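Long-range contact in CBS domain-containing protein (Pyrococcus horikoshii, PDB 2YZI), which is of unknown function but carries a tandem pair of CBS domains, a module that in many relatives binds adenosine nucleotides as a regulatory sensor: residues Tyr12-Leu17 with Ile114-Phe118. Residues are numbered along the deposited sequence; the frame is centred on the assembly and turned at random.
Sequences YMTKKL and IVGIF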
# COMPACT_ATOMS: atom_id res chain seq x y z
N TYR B 12 7.13 16.21 -4.50
CA TYR B 12 6.02 15.30 -4.25
C TYR B 12 6.19 14.51 -2.95
O TYR B 12 5.26 13.84 -2.50
CB TYR B 12 5.89 14.32 -5.42
CG TYR B 12 5.85 14.99 -6.77
CD1 TYR B 12 4.75 15.75 -7.16
CD2 TYR B 12 6.90 14.84 -7.67
CE1 TYR B 12 4.70 16.35 -8.42
CE2 TYR B 12 6.86 15.44 -8.93
CZ TYR B 12 5.76 16.19 -9.30
OH TYR B 12 5.71 16.77 -10.54
N MSE B 13 7.37 14.59 -2.35
CA MSE B 13 7.62 13.87 -1.10
C MSE B 13 6.91 14.52 0.08
O MSE B 13 6.41 15.64 -0.01
CB MSE B 13 9.11 13.84 -0.79
CG MSE B 13 9.73 15.20 -0.55
SE MSE B 13 11.46 15.05 0.35
CE MSE B 13 11.40 16.70 1.38
N THR B 14 6.88 13.79 1.19
CA THR B 14 6.25 14.29 2.41
C THR B 14 7.22 14.20 3.59
O THR B 14 8.23 13.50 3.52
CB THR B 14 5.00 13.48 2.76
OG1 THR B 14 4.54 13.88 4.06
CG2 THR B 14 5.31 11.98 2.80
N LYS B 15 6.90 14.91 4.67
CA LYS B 15 7.72 14.90 5.89
C LYS B 15 7.13 13.90 6.87
O LYS B 15 7.78 13.52 7.84
CB LYS B 15 7.72 16.29 6.55
CG LYS B 15 8.64 17.32 5.92
CD LYS B 15 10.11 16.99 6.16
CE LYS B 15 11.01 18.16 5.72
NZ LYS B 15 12.45 17.84 5.91
N LYS B 16 5.90 13.48 6.60
CA LYS B 16 5.20 12.53 7.45
C LYS B 16 5.92 11.18 7.52
O LYS B 16 5.47 10.19 6.94
CB LYS B 16 3.77 12.34 6.91
CG LYS B 16 2.90 11.41 7.74
CD LYS B 16 1.61 11.10 7.00
CE LYS B 16 0.40 11.63 7.74
NZ LYS B 16 0.31 11.02 9.10
N LEU B 17 7.02 11.14 8.26
CA LEU B 17 7.82 9.93 8.41
C LEU B 17 7.91 9.58 9.89
O LEU B 17 8.61 10.24 10.66
CB LEU B 17 9.21 10.16 7.82
CG LEU B 17 10.38 9.23 8.16
CD1 LEU B 17 10.02 7.79 7.85
CD2 LEU B 17 11.60 9.68 7.36
N ILE B 114 18.19 11.22 5.85
CA ILE B 114 16.85 10.95 5.37
C ILE B 114 16.02 12.19 5.72
O ILE B 114 15.93 12.58 6.88
CB ILE B 114 16.25 9.68 6.06
CG1 ILE B 114 17.26 8.52 5.96
CG2 ILE B 114 14.95 9.27 5.37
CD1 ILE B 114 17.66 8.17 4.54
N VAL B 115 15.43 12.82 4.71
CA VAL B 115 14.65 14.04 4.93
C VAL B 115 13.17 13.91 4.67
O VAL B 115 12.40 14.80 5.01
CB VAL B 115 15.18 15.19 4.07
CG1 VAL B 115 16.50 15.66 4.59
CG2 VAL B 115 15.30 14.75 2.62
N GLY B 116 12.77 12.80 4.08
CA GLY B 116 11.37 12.59 3.80
C GLY B 116 11.16 11.20 3.24
O GLY B 116 12.05 10.36 3.29
N ILE B 117 9.97 10.98 2.70
CA ILE B 117 9.61 9.70 2.12
C ILE B 117 8.58 9.92 1.02
O ILE B 117 7.76 10.84 1.11
CB ILE B 117 9.01 8.77 3.19
CG1 ILE B 117 8.81 7.37 2.61
CG2 ILE B 117 7.70 9.35 3.70
CD1 ILE B 117 8.28 6.38 3.61
N PHE B 118 8.64 9.11 -0.03
CA PHE B 118 7.67 9.20 -1.11
C PHE B 118 6.92 7.87 -1.15
O PHE B 118 7.54 6.81 -1.21
CB PHE B 118 8.35 9.46 -2.45
CG PHE B 118 7.40 9.50 -3.62
CD1 PHE B 118 6.46 10.53 -3.73
CD2 PHE B 118 7.41 8.51 -4.58
CE1 PHE B 118 5.55 10.57 -4.79
CE2 PHE B 118 6.50 8.53 -5.66
CZ PHE B 118 5.57 9.57 -5.76
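Two reciprocal backbone hydrogen bonds define this contact. Thr14 N donates to Ile117 O (3.1 Å, 168° at the hydrogen) and Ile117 N donates to Thr14 O (3.2 Å, 155°), which makes Thr14 and Ile117 an antiparallel hydrogen-bonded pair with their CA atoms 5.7 Å apart. The bridge stays single: the end-to-end directions of 12-17 and 114-118 differ by 124°, and the loop soon turns. Thr14 OG1 accepts from Lys16 N at 2.9 Å, closing an ST turn, and Lys16 is the centre of an inverse gamma turn.

A side-chain bond extends the polar pairing, since Lys15 NZ reaches back to Val115 O at 3.2 Å. Close to the bridge, Gly116 CA lies 3.3 Å from Thr14 O and 4.2 Å from Met13 SE (selenomethionine); an ideal CB there would clash with both atoms.

Apolar contacts flank the bonds. Tyr12 CB meets Phe118 CE1 at 3.8 Å, while Tyr12 O sits at the ring edge, 3.7 Å from Phe118 CD1. Thr14 CG2 packs on Ile117 CG2 at 3.7 Å, and Leu17 CD2 on Ile114 CG2 at 3.9 Å. Beyond the pair, Leu91, Leu95 and Met98 of helix 91-101 touch Phe118, whose strand pairs with 105-110.

The N-terminal loop preceding strand 19-20 of the first CBS repeat thus docks on the outermost strand of the second repeat's sheet. Backbone bonds fix its register and apolar side chains cover the neighbouring surface, so the chemistry implies a specific, partly buried link between the two repeats.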